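Local coordinates for mitotic checkpoint control protein kinase BUB1 (PDB 6JKK) that probably acts as an ATP-dependent protein kinase at the kinetochore in the mitotic checkpoint, this chain being its kinase domain, at residues 28-34 / 95-99; 115-119 / 129-133. All blocks are in the same frame, centred on the assembly; numbering follows the deposited sequence. Where two conformers were deposited one is given.

Interaction 1. Residues 28-34 / 95-99; sequences IEKLPHC and FYICL
Phe95 points its ring from the helix straight at the loop 28-34, whose side chains gather round the ring's outer half. CG stands anti to the backbone N (chi1 -165°), which carries the ring away from the helix axis and in among Ile28, Leu31, His33 and Cys34. The methyl CG2 of Ile28 lies against the CD2-CE2 side, 3.8 Å from Phe95 CE2. The same carbon is met by the sulfur of Cys34, Phe95 CE2 to Cys34 SG being 3.9 Å, an oblique sulfur-aromatic contact. At the far end of the ring Leu31 CD1 arrives from the opposite direction, 4.0 Å from Phe95 CZ. His33 sends NE2 to the rim of the phenyl, close to its plane and 3.8 Å from Phe95 CZ; the two rings meet obliquely, their planes at 74°. Leu99, one helical turn on, holds its CD1 over the centre of one Phe95 face and meets Leu31 tip to tip, CD1 to CD1 4.0 Å, while Leu99 CD2 comes to the edge of the imidazole. A large, flat, apolar residue suits a place where every cross-contact is packing. Replacing Phe95 with an alanine would probably open a gap between loop and helix and leave the Ile28 methyl, Cys34 sulfur and His33 ring without their common partner. Helix 92-104 is the kinase helix αC of the N-terminal lobe; here it is buttressed by the segment leading from helix 24-28 into strand 34-36, with Phe24 and Tyr27 against Leu99 and Ala120 of strand 119-122 against Phe95.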
ATOM      1  N   ILE A  28     -14.224  -3.550  19.724  1.00 18.28           N
ATOM      2  CA  ILE A  28     -13.772  -4.825  19.158  1.00 16.39           C
ATOM      3  C   ILE A  28     -14.227  -6.038  19.974  1.00 21.27           C
ATOM      4  O   ILE A  28     -14.342  -7.144  19.438  1.00 21.35           O
ATOM      5  CB  ILE A  28     -12.250  -4.870  18.886  1.00 17.61           C
ATOM      6  CG1 ILE A  28     -11.436  -4.793  20.176  1.00 18.09           C
ATOM      7  CG2 ILE A  28     -11.842  -3.751  17.929  1.00 16.46           C
ATOM      8  CD1 ILE A  28      -9.922  -4.852  19.923  1.00 17.31           C
ATOM      9  N   GLU A  29     -14.515  -5.818  21.257  1.00 18.71           N
ATOM     10  CA  GLU A  29     -15.078  -6.863  22.118  1.00 19.79           C
ATOM     11  C   GLU A  29     -16.453  -7.347  21.637  1.00 22.47           C
ATOM     12  O   GLU A  29     -16.931  -8.398  22.071  1.00 25.25           O
ATOM     13  CB  GLU A  29     -15.213  -6.351  23.556  1.00 30.95           C
ATOM     14  CG  GLU A  29     -13.917  -6.297  24.351  1.00 32.98           C
ATOM     15  CD  GLU A  29     -14.054  -5.484  25.627  1.00 37.79           C
ATOM     16  OE1 GLU A  29     -15.202  -5.263  26.075  1.00 34.42           O
ATOM     17  OE2 GLU A  29     -13.013  -5.062  26.172  1.00 44.11           O
ATOM     18  N   LYS A  30     -17.085  -6.571  20.754  1.00 18.73           N
ATOM     19  CA  LYS A  30     -18.429  -6.871  20.250  1.00 23.59           C
ATOM     20  C   LYS A  30     -18.444  -7.464  18.842  1.00 23.30           C
ATOM     21  O   LYS A  30     -19.489  -7.916  18.359  1.00 21.37           O
ATOM     22  CB  LYS A  30     -19.262  -5.594  20.218  1.00 27.07           C
ATOM     23  CG  LYS A  30     -20.248  -5.450  21.354  1.00 43.39           C
ATOM     24  CD  LYS A  30     -19.557  -5.111  22.650  1.00 50.14           C
ATOM     25  CE  LYS A  30     -20.468  -4.269  23.530  1.00 48.22           C
ATOM     26  NZ  LYS A  30     -19.680  -3.486  24.515  1.00 47.67           N
ATOM     27  N   LEU A  31     -17.299  -7.436  18.171  1.00 17.81           N
ATOM     28  CA  LEU A  31     -17.232  -7.861  16.774  1.00 15.12           C
ATOM     29  C   LEU A  31     -17.145  -9.379  16.662  1.00 21.65           C
ATOM     30  O   LEU A  31     -16.231  -9.987  17.210  1.00 20.73           O
ATOM     31  CB  LEU A  31     -16.034  -7.211  16.080  1.00 14.12           C
ATOM     32  CG  LEU A  31     -16.103  -5.695  15.893  1.00 23.63           C
ATOM     33  CD1 LEU A  31     -14.766  -5.143  15.408  1.00 20.93           C
ATOM     34  CD2 LEU A  31     -17.231  -5.307  14.936  1.00 23.61           C
ATOM     35  N   PRO A  32     -18.100  -9.992  15.944  1.00 22.53           N
ATOM     36  CA  PRO A  32     -18.145 -11.450  15.815  1.00 20.01           C
ATOM     37  C   PRO A  32     -16.918 -12.017  15.106  1.00 15.02           C
ATOM     38  O   PRO A  32     -16.606 -13.188  15.312  1.00 19.21           O
ATOM     39  CB  PRO A  32     -19.400 -11.686  14.973  1.00 26.78           C
ATOM     40  CG  PRO A  32     -20.277 -10.502  15.271  1.00 30.52           C
ATOM     41  CD  PRO A  32     -19.312  -9.355  15.397  1.00 29.07           C
ATOM     42  N   HIS A  33     -16.238 -11.218  14.290  1.00 13.98           N
ATOM     43  CA  HIS A  33     -15.057 -11.727  13.595  1.00 15.87           C
ATOM     44  C   HIS A  33     -13.765 -11.442  14.350  1.00 21.20           C
ATOM     45  O   HIS A  33     -12.673 -11.699  13.842  1.00 22.50           O
ATOM     46  CB  HIS A  33     -14.978 -11.208  12.154  1.00 19.44           C
ATOM     47  CG  HIS A  33     -14.637  -9.753  12.041  1.00 18.68           C
ATOM     48  ND1 HIS A  33     -15.413  -8.759  12.597  1.00 18.75           N
ATOM     49  CD2 HIS A  33     -13.629  -9.125  11.391  1.00 16.67           C
ATOM     50  CE1 HIS A  33     -14.884  -7.581  12.315  1.00 18.71           C
ATOM     51  NE2 HIS A  33     -13.798  -7.775  11.587  1.00 14.72           N
ATOM     52  N   CYS A  34     -13.895 -10.939  15.574  1.00 17.51           N
ATOM     53  CA  CYS A  34     -12.742 -10.737  16.441  1.00 15.99           C
ATOM     54  C   CYS A  34     -12.899 -11.630  17.660  1.00 15.96           C
ATOM     55  O   CYS A  34     -13.967 -11.655  18.279  1.00 17.40           O
ATOM     56  CB  CYS A  34     -12.671  -9.277  16.884  1.00 18.96           C
ATOM     57  SG  CYS A  34     -11.320  -8.893  18.024  1.00 18.20           S
ATOM     58  N   PHE A  95      -5.893  -2.768  13.164  1.00 13.34           N
ATOM     59  CA  PHE A  95      -7.273  -3.234  13.097  1.00 13.82           C
ATOM     60  C   PHE A  95      -8.194  -2.016  13.001  1.00 16.92           C
ATOM     61  O   PHE A  95      -9.107  -1.987  12.170  1.00 14.23           O
ATOM     62  CB  PHE A  95      -7.603  -4.098  14.330  1.00 11.96           C
ATOM     63  CG  PHE A  95      -8.867  -4.925  14.203  1.00 11.68           C
ATOM     64  CD1 PHE A  95      -9.444  -5.179  12.963  1.00 16.19           C
ATOM     65  CD2 PHE A  95      -9.488  -5.436  15.347  1.00 15.63           C
ATOM     66  CE1 PHE A  95     -10.615  -5.938  12.859  1.00 14.24           C
ATOM     67  CE2 PHE A  95     -10.653  -6.194  15.255  1.00 14.32           C
ATOM     68  CZ  PHE A  95     -11.222  -6.444  14.014  1.00 16.69           C
ATOM     69  N   TYR A  96      -7.933  -0.996  13.819  1.00 13.47           N
ATOM     70  CA  TYR A  96      -8.727   0.237  13.772  1.00 13.54           C
ATOM     71  C   TYR A  96      -8.748   0.874  12.378  1.00 19.25           C
ATOM     72  O   TYR A  96      -9.820   1.168  11.849  1.00 16.35           O
ATOM     73  CB  TYR A  96      -8.228   1.268  14.801  1.00 16.28           C
ATOM     74  CG  TYR A  96      -8.771   2.666  14.532  1.00 21.29           C
ATOM     75  CD1 TYR A  96     -10.065   3.016  14.906  1.00 21.10           C
ATOM     76  CD2 TYR A  96      -7.993   3.629  13.889  1.00 15.44           C
ATOM     77  CE1 TYR A  96     -10.572   4.286  14.642  1.00 24.30           C
ATOM     78  CE2 TYR A  96      -8.490   4.906  13.621  1.00 16.97           C
ATOM     79  CZ  TYR A  96      -9.778   5.225  14.004  1.00 21.78           C
ATOM     80  OH  TYR A  96     -10.281   6.485  13.752  1.00 20.76           O
ATOM     81  N   ILE A  97      -7.569   1.092  11.798  1.00 13.92           N
ATOM     82  CA  ILE A  97      -7.482   1.713  10.475  1.00 13.21           C
ATOM     83  C   ILE A  97      -8.276   0.920   9.436  1.00 14.65           C
ATOM     84  O   ILE A  97      -9.050   1.489   8.661  1.00 14.92           O
ATOM     85  CB  ILE A  97      -6.014   1.857   9.992  1.00 10.23           C
ATOM     86  CG1 ILE A  97      -5.240   2.865  10.857  1.00 18.13           C
ATOM     87  CG2 ILE A  97      -5.977   2.246   8.508  1.00 11.27           C
ATOM     88  CD1 ILE A  97      -5.805   4.293  10.845  1.00 17.95           C
ATOM     89  N   CYS A  98      -8.093  -0.396   9.430  1.00 14.13           N
ATOM     90  CA  CYS A  98      -8.749  -1.250   8.445  0.50 13.58           C
ATOM     91  C   CYS A  98     -10.257  -1.227   8.592  1.00 12.32           C
ATOM     92  O   CYS A  98     -10.984  -1.174   7.599  1.00 16.60           O
ATOM     93  CB  CYS A  98      -8.243  -2.684   8.556  0.50 15.54           C
ATOM     94  SG  CYS A  98      -6.596  -2.885   7.896  0.50 12.06           S
ATOM     95  N   LEU A  99     -10.728  -1.264   9.832  1.00 13.07           N
ATOM     96  CA  LEU A  99     -12.160  -1.163  10.086  1.00 14.45           C
ATOM     97  C   LEU A  99     -12.690   0.168   9.539  1.00 16.21           C
ATOM     98  O   LEU A  99     -13.750   0.210   8.896  1.00 17.15           O
ATOM     99  CB  LEU A  99     -12.435  -1.275  11.590  1.00 13.62           C
ATOM    100  CG  LEU A  99     -12.247  -2.671  12.192  1.00 15.19           C
ATOM    101  CD1 LEU A  99     -12.204  -2.611  13.718  1.00 13.99           C
ATOM    102  CD2 LEU A  99     -13.359  -3.606  11.729  1.00 15.47           C
TER

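Interaction 2. Residues 115-119 / 129-133; sequences AHIDY and YISEF
Two backbone hydrogen bonds tie Ile130 to consecutive residues of the other segment. Asp118 N gives its proton to Ile130 O at 2.7 Å, reaching the carbonyl nearly end-on, though the N-H itself is bent (139°). The return bond, Ile130 N to Tyr119 O at 3.0 Å, is much straighter (168°). On the side chains, His116 ND1 donates to Asp118 OD1 over 2.7 Å, with the carboxylate oxygen in the imidazole plane; this bond fixes the rotation of the ring and would favour a proton on ND1. Two waters fill in where direct pairing ends: the first accepts from His116 N and Glu132 N, the second lies beside His116 O and Asp118 OD1. Because Asp118 and Tyr119 both face Ile130, the pairing is a classic beta bulge, placed at the start of strand 119-122, where it pairs antiparallel with strand 127-132 in the kinase N-lobe sheet. Beyond it, His116 O approaches the backbone of Ser131 through a CA-H...O contact of 3.5 Å to Ser131 CA, and also lies 3.3 Å from Ser131 CB. The apolar residues flank the polar strip. Ile117 sets CD1 over one face of the Tyr129 ring, 4.1 Å from its centroid, a CH-pi contact; its other methyl, CG2, anti to the backbone N, rests against CD1 (3.9 Å) and CB of Tyr129. The tyrosine hydroxyl is bonded to Asn91 O. Tyr119 CB touches Ile130 CD1 at 4.1 Å, and Ile130 packs further on Val82 and Leu84 of strand 80-87.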
ATOM      1  N   ALA A 115      -6.909  -4.002   1.647  1.00 15.28           N
ATOM      2  CA  ALA A 115      -6.900  -5.226   2.445  1.00 11.56           C
ATOM      3  C   ALA A 115      -8.058  -5.211   3.430  1.00 12.64           C
ATOM      4  O   ALA A 115      -8.382  -4.165   3.984  1.00 11.80           O
ATOM      5  CB  ALA A 115      -5.585  -5.365   3.190  1.00 11.58           C
ATOM      6  N   HIS A 116      -8.682  -6.371   3.626  1.00 13.10           N
ATOM      7  CA  HIS A 116      -9.785  -6.513   4.574  1.00 14.44           C
ATOM      8  C   HIS A 116      -9.365  -7.548   5.609  1.00 17.54           C
ATOM      9  O   HIS A 116      -8.897  -8.636   5.249  1.00 13.28           O
ATOM     10  CB  HIS A 116     -11.058  -6.955   3.836  1.00 15.94           C
ATOM     11  CG  HIS A 116     -12.229  -7.223   4.737  1.00 20.67           C
ATOM     12  ND1 HIS A 116     -12.502  -8.475   5.245  1.00 15.45           N
ATOM     13  CD2 HIS A 116     -13.211  -6.408   5.196  1.00 25.31           C
ATOM     14  CE1 HIS A 116     -13.596  -8.417   5.990  1.00 19.62           C
ATOM     15  NE2 HIS A 116     -14.044  -7.175   5.977  1.00 21.87           N
ATOM     16  N   ILE A 117      -9.483  -7.200   6.887  1.00 12.84           N
ATOM     17  CA  ILE A 117      -9.192  -8.170   7.942  1.00 12.87           C
ATOM     18  C   ILE A 117     -10.435  -9.032   8.131  1.00  9.25           C
ATOM     19  O   ILE A 117     -11.459  -8.575   8.664  1.00 14.72           O
ATOM     20  CB  ILE A 117      -8.710  -7.476   9.248  1.00 15.24           C
ATOM     21  CG1 ILE A 117      -7.378  -6.778   8.989  1.00 12.98           C
ATOM     22  CG2 ILE A 117      -8.552  -8.483  10.413  1.00 11.00           C
ATOM     23  CD1 ILE A 117      -6.796  -6.032  10.181  1.00 13.96           C
ATOM     24  N   ASP A 118     -10.360 -10.266   7.632  1.00 12.33           N
ATOM     25  CA  ASP A 118     -11.489 -11.183   7.701  1.00 13.72           C
ATOM     26  C   ASP A 118     -11.733 -11.645   9.132  1.00 17.84           C
ATOM     27  O   ASP A 118     -12.882 -11.800   9.560  1.00 14.97           O
ATOM     28  CB  ASP A 118     -11.250 -12.408   6.817  1.00 16.02           C
ATOM     29  CG  ASP A 118     -11.227 -12.077   5.334  1.00 24.88           C
ATOM     30  OD1 ASP A 118     -11.688 -10.983   4.944  1.00 23.52           O
ATOM     31  OD2 ASP A 118     -10.759 -12.935   4.558  1.00 25.19           O
ATOM     32  N   TYR A 119     -10.641 -11.889   9.854  1.00 13.63           N
ATOM     33  CA  TYR A 119     -10.707 -12.371  11.228  1.00 17.20           C
ATOM     34  C   TYR A 119      -9.546 -11.817  12.037  1.00 17.37           C
ATOM     35  O   TYR A 119      -8.454 -11.568  11.499  1.00 15.32           O
ATOM     36  CB  TYR A 119     -10.699 -13.906  11.269  1.00 15.43           C
ATOM     37  CG  TYR A 119     -11.937 -14.509  10.651  1.00 25.57           C
ATOM     38  CD1 TYR A 119     -11.932 -14.963   9.337  1.00 25.09           C
ATOM     39  CD2 TYR A 119     -13.121 -14.591  11.371  1.00 26.79           C
ATOM     40  CE1 TYR A 119     -13.072 -15.497   8.765  1.00 25.11           C
ATOM     41  CE2 TYR A 119     -14.260 -15.124  10.811  1.00 30.67           C
ATOM     42  CZ  TYR A 119     -14.231 -15.577   9.510  1.00 31.16           C
ATOM     43  OH  TYR A 119     -15.375 -16.108   8.956  1.00 35.01           O
ATOM     44  N   TYR A 129      -3.855 -11.194  12.457  1.00 15.83           N
ATOM     45  CA  TYR A 129      -4.859 -10.704  11.518  1.00 12.51           C
ATOM     46  C   TYR A 129      -4.847 -11.549  10.246  1.00 15.50           C
ATOM     47  O   TYR A 129      -3.793 -11.798   9.648  1.00 13.17           O
ATOM     48  CB  TYR A 129      -4.615  -9.222  11.195  1.00 13.89           C
ATOM     49  CG  TYR A 129      -4.768  -8.326  12.408  1.00 14.45           C
ATOM     50  CD1 TYR A 129      -5.881  -8.436  13.237  1.00 15.07           C
ATOM     51  CD2 TYR A 129      -3.794  -7.391  12.736  1.00 14.16           C
ATOM     52  CE1 TYR A 129      -6.022  -7.631  14.349  1.00 19.46           C
ATOM     53  CE2 TYR A 129      -3.924  -6.585  13.848  1.00 15.70           C
ATOM     54  CZ  TYR A 129      -5.038  -6.712  14.652  1.00 20.93           C
ATOM     55  OH  TYR A 129      -5.167  -5.905  15.759  1.00 16.82           O
ATOM     56  N   ILE A 130      -6.031 -11.989   9.839  1.00 17.09           N
ATOM     57  CA  ILE A 130      -6.184 -12.852   8.678  1.00 10.18           C
ATOM     58  C   ILE A 130      -6.815 -12.073   7.523  1.00 13.03           C
ATOM     59  O   ILE A 130      -7.922 -11.536   7.658  1.00 13.68           O
ATOM     60  CB  ILE A 130      -7.061 -14.063   9.033  1.00 14.37           C
ATOM     61  CG1 ILE A 130      -6.385 -14.870  10.149  1.00 15.47           C
ATOM     62  CG2 ILE A 130      -7.292 -14.929   7.806  1.00 14.64           C
ATOM     63  CD1 ILE A 130      -7.200 -16.045  10.694  1.00 15.27           C
ATOM     64  N   SER A 131      -6.108 -12.006   6.396  1.00 13.21           N
ATOM     65  CA  SER A 131      -6.594 -11.294   5.206  1.00 10.97           C
ATOM     66  C   SER A 131      -6.376 -12.139   3.947  1.00 17.71           C
ATOM     67  O   SER A 131      -5.780 -13.204   4.016  1.00 15.33           O
ATOM     68  CB  SER A 131      -5.897  -9.937   5.066  1.00 11.83           C
ATOM     69  OG  SER A 131      -4.485 -10.095   5.010  1.00 16.05           O
ATOM     70  N   GLU A 132      -6.842 -11.667   2.793  1.00 13.80           N
ATOM     71  CA  GLU A 132      -6.742 -12.474   1.569  1.00 13.95           C
ATOM     72  C   GLU A 132      -5.307 -12.617   1.061  1.00 15.87           C
ATOM     73  O   GLU A 132      -4.547 -11.646   1.044  1.00 15.00           O
ATOM     74  CB  GLU A 132      -7.631 -11.892   0.459  1.00 21.88           C
ATOM     75  CG  GLU A 132      -7.675 -12.757  -0.799  1.00 22.74           C
ATOM     76  CD  GLU A 132      -8.569 -12.192  -1.887  1.00 27.41           C
ATOM     77  OE1 GLU A 132      -9.164 -11.116  -1.673  1.00 26.43           O
ATOM     78  OE2 GLU A 132      -8.666 -12.827  -2.958  1.00 34.72           O
ATOM     79  N   PHE A 133      -4.953 -13.831   0.637  1.00 14.51           N
ATOM     80  CA  PHE A 133      -3.650 -14.111   0.044  1.00 18.13           C
ATOM     81  C   PHE A 133      -3.734 -13.983  -1.472  1.00 13.32           C
ATOM     82  O   PHE A 133      -4.730 -14.384  -2.078  1.00 22.23           O
ATOM     83  CB  PHE A 133      -3.218 -15.528   0.411  1.00 19.29           C
ATOM     84  CG  PHE A 133      -1.830 -15.889  -0.050  1.00 25.16           C
ATOM     85  CD1 PHE A 133      -1.641 -16.666  -1.184  1.00 29.98           C
ATOM     86  CD2 PHE A 133      -0.716 -15.461   0.662  1.00 25.48           C
ATOM     87  CE1 PHE A 133      -0.367 -17.009  -1.606  1.00 35.81           C
ATOM     88  CE2 PHE A 133       0.564 -15.799   0.249  1.00 34.69           C
ATOM     89  CZ  PHE A 133       0.739 -16.575  -0.887  1.00 36.29           C
TER
HETATM   90  O   HOH W   1      -7.663  -8.594   2.096  1.00 21.60           O
HETATM   91  O   HOH W   2      -9.635 -10.445   2.929  1.00 23.68           O

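Overall arrangement
Both interactions belong to the N-terminal lobe of the kinase domain, their centres about 12 Å apart, and both segments of interaction 1 precede those of interaction 2 in the sequence. Strand 34-36, entered from the loop of interaction 1, borders strand 119-122 at one edge of the mixed sheet, and interaction 2 joins 119-122 to 127-132. They also touch directly: His33 CD2 lies 3.3 Å from Asp118 O, and Phe95 meets Tyr129 and Ile117. Helix 92-104 is thus packed between the N-terminal extension and the sheet. Lys85, a predicted ATP-binding residue, has its side chain about 5 Å from that of Tyr129, so interaction 2 lies nearer the probable nucleotide site.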